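Local coordinates for protein importin-95 (PDB 4XRI) that probably serves as an importin-beta nuclear transport receptor that carries protein cargo into the nucleus and probably binds a small GTPase, at residues A[252-257]-A[288-293]; A[327-332]-A[363-368]; A[335-340]-A[378-383]. The protein carries 2 engineered substitutions. One frame throughout, in Å; residues are numbered along the deposited sequence.

Interaction 1 (A[252-257]-A[288-293]); sequences CLNRIM and AKLAVE
The side-chain amide of N254 donates to the main-chain carbonyl of L290, with ND2 and L290 O 3.0 Å apart and an N-H...O angle of 158°. The acceptor lies close to the plane of the amide, so the N-H is aimed well; at the other end the C=O...N angle is 128° and the donor sits somewhat tilted from the carbonyl plane. N254 OD1 is 3.5 Å from the same L290 O, a separation of two acceptors that contributes no bond. CG of N254 is anti to the carbonyl carbon (chi1 -66°), which sends the amide across the gap. In this HEAT-repeat solenoid the bond ties helix 243-260 to helix 285-310, which are separated in the chain by helix 265-280. Apolar atoms pack around the donor: L290 CD2 is 3.9 Å from N254 ND2, and E293 CG is 3.5 Å from N254 ND2. E293 reaches this position by turning CG beside its own carbonyl carbon and bending at chi2; its methylenes, not its carboxylate, make the contact. Next to this pair, L253, N254 and M257 lean on F294 of helix 285-310, and L253 and M257 also meet helix 265-280.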
# COMPACT_ATOMS: atom_id res chain seq x y z
N CYS A 252 5.88 8.31 23.21
CA CYS A 252 7.24 7.79 23.40
C CYS A 252 7.20 6.29 23.64
O CYS A 252 8.00 5.53 23.08
CB CYS A 252 7.91 8.51 24.58
SG CYS A 252 9.68 8.29 24.71
N LEU A 253 6.26 5.86 24.47
CA LEU A 253 6.12 4.46 24.84
C LEU A 253 5.75 3.60 23.64
O LEU A 253 6.24 2.48 23.48
CB LEU A 253 5.07 4.32 25.95
CG LEU A 253 5.08 3.04 26.79
CD1 LEU A 253 6.49 2.74 27.27
CD2 LEU A 253 4.13 3.19 27.97
N ASN A 254 4.87 4.13 22.78
CA ASN A 254 4.44 3.44 21.58
C ASN A 254 5.59 3.20 20.61
O ASN A 254 5.67 2.16 19.97
CB ASN A 254 3.33 4.21 20.88
CG ASN A 254 2.05 4.27 21.70
OD1 ASN A 254 1.90 3.54 22.68
ND2 ASN A 254 1.12 5.13 21.30
N ARG A 255 6.47 4.19 20.50
CA ARG A 255 7.64 4.08 19.64
C ARG A 255 8.64 3.09 20.22
O ARG A 255 9.30 2.35 19.49
CB ARG A 255 8.29 5.45 19.43
CG ARG A 255 7.53 6.31 18.45
CD ARG A 255 8.08 7.73 18.36
NE ARG A 255 7.18 8.57 17.57
CZ ARG A 255 7.44 9.81 17.18
NH1 ARG A 255 8.60 10.37 17.49
NH2 ARG A 255 6.55 10.48 16.46
N ILE A 256 8.75 3.08 21.55
CA ILE A 256 9.63 2.14 22.24
C ILE A 256 9.19 0.70 21.97
O ILE A 256 10.00 -0.16 21.63
CB ILE A 256 9.65 2.39 23.76
CG1 ILE A 256 10.47 3.65 24.07
CG2 ILE A 256 10.22 1.19 24.50
CD1 ILE A 256 10.35 4.12 25.50
N MET A 257 7.89 0.45 22.11
CA MET A 257 7.32 -0.87 21.85
C MET A 257 7.54 -1.30 20.40
O MET A 257 7.89 -2.45 20.13
CB MET A 257 5.83 -0.89 22.18
CG MET A 257 5.15 -2.23 21.91
SD MET A 257 5.83 -3.58 22.89
CE MET A 257 5.51 -2.99 24.55
N ALA A 288 -6.08 8.57 25.74
CA ALA A 288 -6.83 7.33 25.59
C ALA A 288 -6.53 6.71 24.23
O ALA A 288 -6.31 5.51 24.12
CB ALA A 288 -8.33 7.57 25.75
N LYS A 289 -6.52 7.56 23.20
CA LYS A 289 -6.17 7.14 21.85
C LYS A 289 -4.78 6.52 21.78
O LYS A 289 -4.56 5.49 21.14
CB LYS A 289 -6.23 8.32 20.88
CG LYS A 289 -7.62 8.74 20.45
CD LYS A 289 -7.52 9.84 19.41
CE LYS A 289 -8.87 10.46 19.10
NZ LYS A 289 -8.73 11.54 18.08
N LEU A 290 -3.83 7.18 22.45
CA LEU A 290 -2.43 6.75 22.43
C LEU A 290 -2.23 5.43 23.16
O LEU A 290 -1.40 4.61 22.77
CB LEU A 290 -1.55 7.84 23.05
CG LEU A 290 -1.37 9.07 22.17
CD1 LEU A 290 -0.75 10.22 22.96
CD2 LEU A 290 -0.49 8.72 20.98
N ALA A 291 -3.00 5.24 24.23
CA ALA A 291 -2.91 4.02 25.02
C ALA A 291 -3.53 2.85 24.26
O ALA A 291 -3.04 1.73 24.35
CB ALA A 291 -3.58 4.21 26.37
N VAL A 292 -4.60 3.11 23.52
CA VAL A 292 -5.20 2.10 22.66
C VAL A 292 -4.23 1.74 21.55
O VAL A 292 -4.06 0.58 21.19
CB VAL A 292 -6.54 2.57 22.06
CG1 VAL A 292 -6.97 1.67 20.91
CG2 VAL A 292 -7.62 2.60 23.13
N GLU A 293 -3.58 2.77 21.01
CA GLU A 293 -2.57 2.60 19.97
C GLU A 293 -1.40 1.75 20.48
O GLU A 293 -0.79 1.01 19.71
CB GLU A 293 -2.07 3.97 19.50
CG GLU A 293 -0.83 3.93 18.61
CD GLU A 293 -1.08 3.28 17.26
OE1 GLU A 293 -2.26 3.19 16.85
OE2 GLU A 293 -0.10 2.87 16.61

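Interaction 2 (A[327-332]-A[363-368]); sequences VATNEV and QLYAQA
Y365 turns to T329, A328 and V332 through a chi1 of -139°, well away from a staggered value, which carries its ring across to helix 324-340; V332 answers with CG1 anti to its backbone N (chi1 175°), and T329 with OG1 beside its own N. The two helices belong to the HEAT-repeat array of importin beta, and their short segments run nearly antiparallel, 150° between N-to-C directions, with axes 11.5 Å apart at closest approach. At that spacing one long aromatic side chain spans the gap, and every contact between the two segments is made by Y365. Its ring meets different groups at different places. T329 OG1 lies at the ring edge, near the ring plane, 3.6 Å from Y365 CE1. V332 CG1 approaches obliquely near CE2, across the ring from CE1, at 3.8 Å from Y365 CE2, the two side chains crossing at about a right angle. The phenol oxygen pushes in among main-chain atoms, with Y365 OH 3.3 Å from A328 C and 3.5 Å from A328 CB beside it. T329 N is 3.3 Å from Y365 OH, but the angle is too poor for a hydrogen bond; the hydroxyl instead bonds to A325 O, one turn earlier. Helix 324-340 is kinked here: the N atoms of N330 and E331 do not make the regular bond to the carbonyl four residues earlier. T329 OG1 bonds to R326 O, the carbonyl that N330 N would take in a regular helix, and to A325 O. W295 of helix 285-310 packs on A328 and V332, while C299 of that helix touches Y365. Just before the kink, A328 O accepts from E331 N and from V332 N, each at 3.0 Å.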
# COMPACT_ATOMS: atom_id res chain seq x y z
N VAL A 327 -1.90 -12.59 27.41
CA VAL A 327 -1.90 -12.38 28.85
C VAL A 327 -2.80 -11.21 29.26
O VAL A 327 -3.50 -11.28 30.27
CB VAL A 327 -0.46 -12.12 29.37
CG1 VAL A 327 -0.48 -11.68 30.83
CG2 VAL A 327 0.40 -13.35 29.18
N ALA A 328 -2.81 -10.16 28.45
CA ALA A 328 -3.51 -8.93 28.79
C ALA A 328 -4.99 -8.94 28.43
O ALA A 328 -5.71 -8.00 28.74
CB ALA A 328 -2.83 -7.75 28.11
N THR A 329 -5.44 -10.02 27.78
CA THR A 329 -6.80 -10.12 27.25
C THR A 329 -7.89 -9.72 28.24
O THR A 329 -8.74 -8.89 27.94
CB THR A 329 -7.09 -11.56 26.78
OG1 THR A 329 -6.20 -11.91 25.72
CG2 THR A 329 -8.53 -11.67 26.28
N ASN A 330 -7.85 -10.31 29.43
CA ASN A 330 -8.91 -10.11 30.42
C ASN A 330 -9.01 -8.68 30.96
O ASN A 330 -10.02 -8.29 31.54
CB ASN A 330 -8.73 -11.07 31.59
CG ASN A 330 -9.04 -12.51 31.21
OD1 ASN A 330 -9.74 -12.76 30.23
ND2 ASN A 330 -8.52 -13.45 31.99
N GLU A 331 -7.95 -7.90 30.76
CA GLU A 331 -7.94 -6.52 31.25
C GLU A 331 -8.21 -5.52 30.13
O GLU A 331 -8.97 -4.56 30.31
CB GLU A 331 -6.60 -6.21 31.92
CG GLU A 331 -6.20 -7.18 33.02
CD GLU A 331 -7.06 -7.07 34.27
OE1 GLU A 331 -7.86 -6.11 34.37
OE2 GLU A 331 -6.93 -7.94 35.15
N VAL A 332 -7.60 -5.74 28.97
CA VAL A 332 -7.62 -4.77 27.88
C VAL A 332 -8.87 -4.88 27.01
O VAL A 332 -9.46 -3.86 26.64
CB VAL A 332 -6.37 -4.93 26.99
CG1 VAL A 332 -6.45 -4.00 25.79
CG2 VAL A 332 -5.11 -4.64 27.80
N GLN A 363 -9.96 -5.76 16.33
CA GLN A 363 -9.68 -6.58 15.16
C GLN A 363 -8.30 -7.21 15.25
O GLN A 363 -8.15 -8.43 15.12
CB GLN A 363 -9.79 -5.76 13.87
CG GLN A 363 -11.18 -5.71 13.28
CD GLN A 363 -11.17 -5.25 11.84
OE1 GLN A 363 -10.13 -4.82 11.32
NE2 GLN A 363 -12.32 -5.34 11.17
N LEU A 364 -7.29 -6.37 15.46
CA LEU A 364 -5.91 -6.82 15.61
C LEU A 364 -5.75 -7.77 16.79
O LEU A 364 -4.96 -8.72 16.73
CB LEU A 364 -4.98 -5.61 15.78
CG LEU A 364 -4.83 -4.67 14.59
CD1 LEU A 364 -4.06 -3.42 15.00
CD2 LEU A 364 -4.13 -5.37 13.43
N TYR A 365 -6.49 -7.50 17.86
CA TYR A 365 -6.42 -8.33 19.05
C TYR A 365 -6.92 -9.75 18.76
O TYR A 365 -6.35 -10.73 19.25
CB TYR A 365 -7.24 -7.71 20.18
CG TYR A 365 -6.58 -7.81 21.54
CD1 TYR A 365 -6.51 -9.02 22.22
CD2 TYR A 365 -6.02 -6.69 22.14
CE1 TYR A 365 -5.90 -9.11 23.45
CE2 TYR A 365 -5.41 -6.77 23.38
CZ TYR A 365 -5.36 -7.99 24.03
OH TYR A 365 -4.75 -8.07 25.26
N ALA A 366 -7.97 -9.84 17.96
CA ALA A 366 -8.56 -11.13 17.59
C ALA A 366 -7.58 -11.95 16.76
O ALA A 366 -7.48 -13.17 16.90
CB ALA A 366 -9.85 -10.92 16.84
N GLN A 367 -6.84 -11.26 15.89
CA GLN A 367 -5.82 -11.90 15.07
C GLN A 367 -4.64 -12.34 15.94
O GLN A 367 -4.04 -13.39 15.71
CB GLN A 367 -5.32 -10.95 13.98
CG GLN A 367 -6.36 -10.60 12.92
CD GLN A 367 -5.86 -9.58 11.92
OE1 GLN A 367 -4.78 -9.72 11.36
NE2 GLN A 367 -6.66 -8.53 11.69
N ALA A 368 -4.34 -11.53 16.95
CA ALA A 368 -3.17 -11.75 17.79
C ALA A 368 -3.34 -12.90 18.78
O ALA A 368 -2.39 -13.64 19.04
CB ALA A 368 -2.83 -10.47 18.54

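Interaction 3 (A[335-340]-A[378-383]); sequences VLLQLL and IQFVEH
L337 lies over the ring of F380, and its CB makes a CH-pi contact: it stands 3.7 Å from the centroid of the F380 ring and only 11° off the ring normal, almost directly above the centre of one face. The leucine has CG anti to its carbonyl carbon (chi1 -62°), so its branches run back along the phenylalanine toward its root. CD1 reaches furthest, with L337 CD1 3.6 Å from F380 CB, while L337 CD2 is 4.1 Å from F380 CD2. The side chains thus slide past one another in opposing directions, each tip approaching the other's base. The main chain of L337 takes part as well: L337 O is 3.4 Å from F380 CZ, at the far end of the ring. The CA atoms of these two residues, 7.4 Å apart, mark where the segments of helix 324-340 and helix 374-384 come closest by their CA atoms; both are helices of the HEAT-repeat solenoid, with helix 354-369 between them in the chain. F380 meets the leucine by holding CG anti to its backbone N (chi1 179°), which stretches the ring out from its helix. An alanine in place of F380 would remove the ring and is likely to leave L337 CB and the L337 carbonyl without the surface they now rest against. Further on, Q338 contributes mainly backbone: Q338 N is 4.5 Å from F380 CE1, approaching obliquely, and its CB points away from the other helix. L340 directs its CB toward helix 374-384 without reaching contact distance. It packs instead on A395 of helix 390-402, a residue that also touches F380, while A399 of the same helix lies against L337.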
# COMPACT_ATOMS: atom_id res chain seq x y z
N VAL A 335 -12.06 -3.23 28.15
CA VAL A 335 -11.95 -1.78 28.03
C VAL A 335 -12.20 -1.33 26.60
O VAL A 335 -12.88 -0.33 26.36
CB VAL A 335 -10.56 -1.29 28.49
CG1 VAL A 335 -10.39 0.19 28.17
CG2 VAL A 335 -10.37 -1.54 29.97
N LEU A 336 -11.66 -2.09 25.64
CA LEU A 336 -11.87 -1.81 24.23
C LEU A 336 -13.35 -1.86 23.87
O LEU A 336 -13.86 -0.99 23.16
CB LEU A 336 -11.09 -2.81 23.36
CG LEU A 336 -9.58 -2.59 23.28
CD1 LEU A 336 -8.94 -3.74 22.53
CD2 LEU A 336 -9.29 -1.26 22.61
N LEU A 337 -14.03 -2.89 24.36
CA LEU A 337 -15.46 -3.06 24.13
C LEU A 337 -16.24 -1.89 24.71
O LEU A 337 -17.22 -1.43 24.11
CB LEU A 337 -15.93 -4.37 24.75
CG LEU A 337 -15.27 -5.61 24.15
CD1 LEU A 337 -15.54 -6.85 24.98
CD2 LEU A 337 -15.76 -5.81 22.72
N GLN A 338 -15.81 -1.42 25.87
CA GLN A 338 -16.43 -0.27 26.52
C GLN A 338 -16.25 0.99 25.66
O GLN A 338 -17.15 1.83 25.57
CB GLN A 338 -15.82 -0.05 27.91
CG GLN A 338 -16.75 0.61 28.90
CD GLN A 338 -16.11 0.78 30.26
OE1 GLN A 338 -14.89 0.73 30.40
NE2 GLN A 338 -16.94 0.98 31.29
N LEU A 339 -15.09 1.09 25.01
CA LEU A 339 -14.79 2.24 24.17
C LEU A 339 -15.58 2.21 22.87
O LEU A 339 -15.75 3.25 22.22
CB LEU A 339 -13.29 2.29 23.85
CG LEU A 339 -12.38 2.68 25.02
CD1 LEU A 339 -10.92 2.62 24.59
CD2 LEU A 339 -12.74 4.07 25.53
N LEU A 340 -16.06 1.03 22.49
CA LEU A 340 -16.91 0.91 21.31
C LEU A 340 -18.22 1.65 21.51
O LEU A 340 -18.86 2.08 20.54
CB LEU A 340 -17.19 -0.57 20.98
CG LEU A 340 -16.04 -1.41 20.43
CD1 LEU A 340 -16.55 -2.75 19.93
CD2 LEU A 340 -15.31 -0.67 19.31
N ILE A 378 -18.04 -12.39 23.69
CA ILE A 378 -19.36 -13.01 23.69
C ILE A 378 -20.17 -12.58 24.91
O ILE A 378 -21.38 -12.35 24.82
CB ILE A 378 -19.25 -14.55 23.63
CG1 ILE A 378 -18.75 -14.98 22.25
CG2 ILE A 378 -20.59 -15.20 23.91
CD1 ILE A 378 -19.55 -14.38 21.10
N GLN A 379 -19.50 -12.46 26.05
CA GLN A 379 -20.15 -11.96 27.26
C GLN A 379 -20.70 -10.56 27.02
O GLN A 379 -21.81 -10.24 27.43
CB GLN A 379 -19.18 -11.95 28.44
CG GLN A 379 -19.81 -11.47 29.74
CD GLN A 379 -18.81 -11.32 30.87
OE1 GLN A 379 -17.61 -11.12 30.63
NE2 GLN A 379 -19.29 -11.41 32.10
N PHE A 380 -19.90 -9.74 26.35
CA PHE A 380 -20.28 -8.36 26.05
C PHE A 380 -21.42 -8.29 25.05
O PHE A 380 -22.34 -7.48 25.20
CB PHE A 380 -19.07 -7.59 25.53
CG PHE A 380 -19.37 -6.16 25.16
CD1 PHE A 380 -19.30 -5.16 26.12
CD2 PHE A 380 -19.69 -5.82 23.86
CE1 PHE A 380 -19.57 -3.85 25.78
CE2 PHE A 380 -19.96 -4.51 23.52
CZ PHE A 380 -19.89 -3.52 24.48
N VAL A 381 -21.36 -9.13 24.02
CA VAL A 381 -22.37 -9.13 22.96
C VAL A 381 -23.72 -9.59 23.49
O VAL A 381 -24.76 -9.01 23.16
CB VAL A 381 -21.95 -10.03 21.78
CG1 VAL A 381 -23.08 -10.15 20.77
CG2 VAL A 381 -20.70 -9.48 21.12
N GLU A 382 -23.71 -10.62 24.33
CA GLU A 382 -24.95 -11.13 24.92
C GLU A 382 -25.59 -10.09 25.84
O GLU A 382 -26.81 -9.92 25.85
CB GLU A 382 -24.70 -12.42 25.69
CG GLU A 382 -24.32 -13.61 24.82
CD GLU A 382 -24.53 -14.94 25.53
OE1 GLU A 382 -25.56 -15.10 26.21
OE2 GLU A 382 -23.66 -15.83 25.40
N HIS A 383 -24.76 -9.39 26.61
CA HIS A 383 -25.23 -8.38 27.55
C HIS A 383 -25.88 -7.18 26.87
O HIS A 383 -26.79 -6.56 27.43
CB HIS A 383 -24.08 -7.88 28.42
CG HIS A 383 -23.59 -8.87 29.43
ND1 HIS A 383 -22.62 -8.57 30.36
CD2 HIS A 383 -23.95 -10.16 29.66
CE1 HIS A 383 -22.39 -9.63 31.12
NE2 HIS A 383 -23.19 -10.61 30.71

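How the interactions relate
Interactions 2 and 3 share helix 324-340, at successive parts of its length, with centres 13 Å apart; Y365 CD2 of interaction 2 is 4.2 Å from L336 CD1 of interaction 3. Their segments alternate along the chain, since helices 354-369 and 374-384 follow in turn. Interaction 1 comes earlier in the chain and lies 15 Å from interaction 2, centre to centre, without touching it (nearest atoms about 7 Å apart). Although its centre is farther from interaction 3, at 22 Å, it does touch that one: V292 CG2 is 3.6 Å from L339 CD1. V292 on L339 thus links interaction 1 to 3, and Y365 on L336 links 2 to 3, so interaction 3 joins the other two.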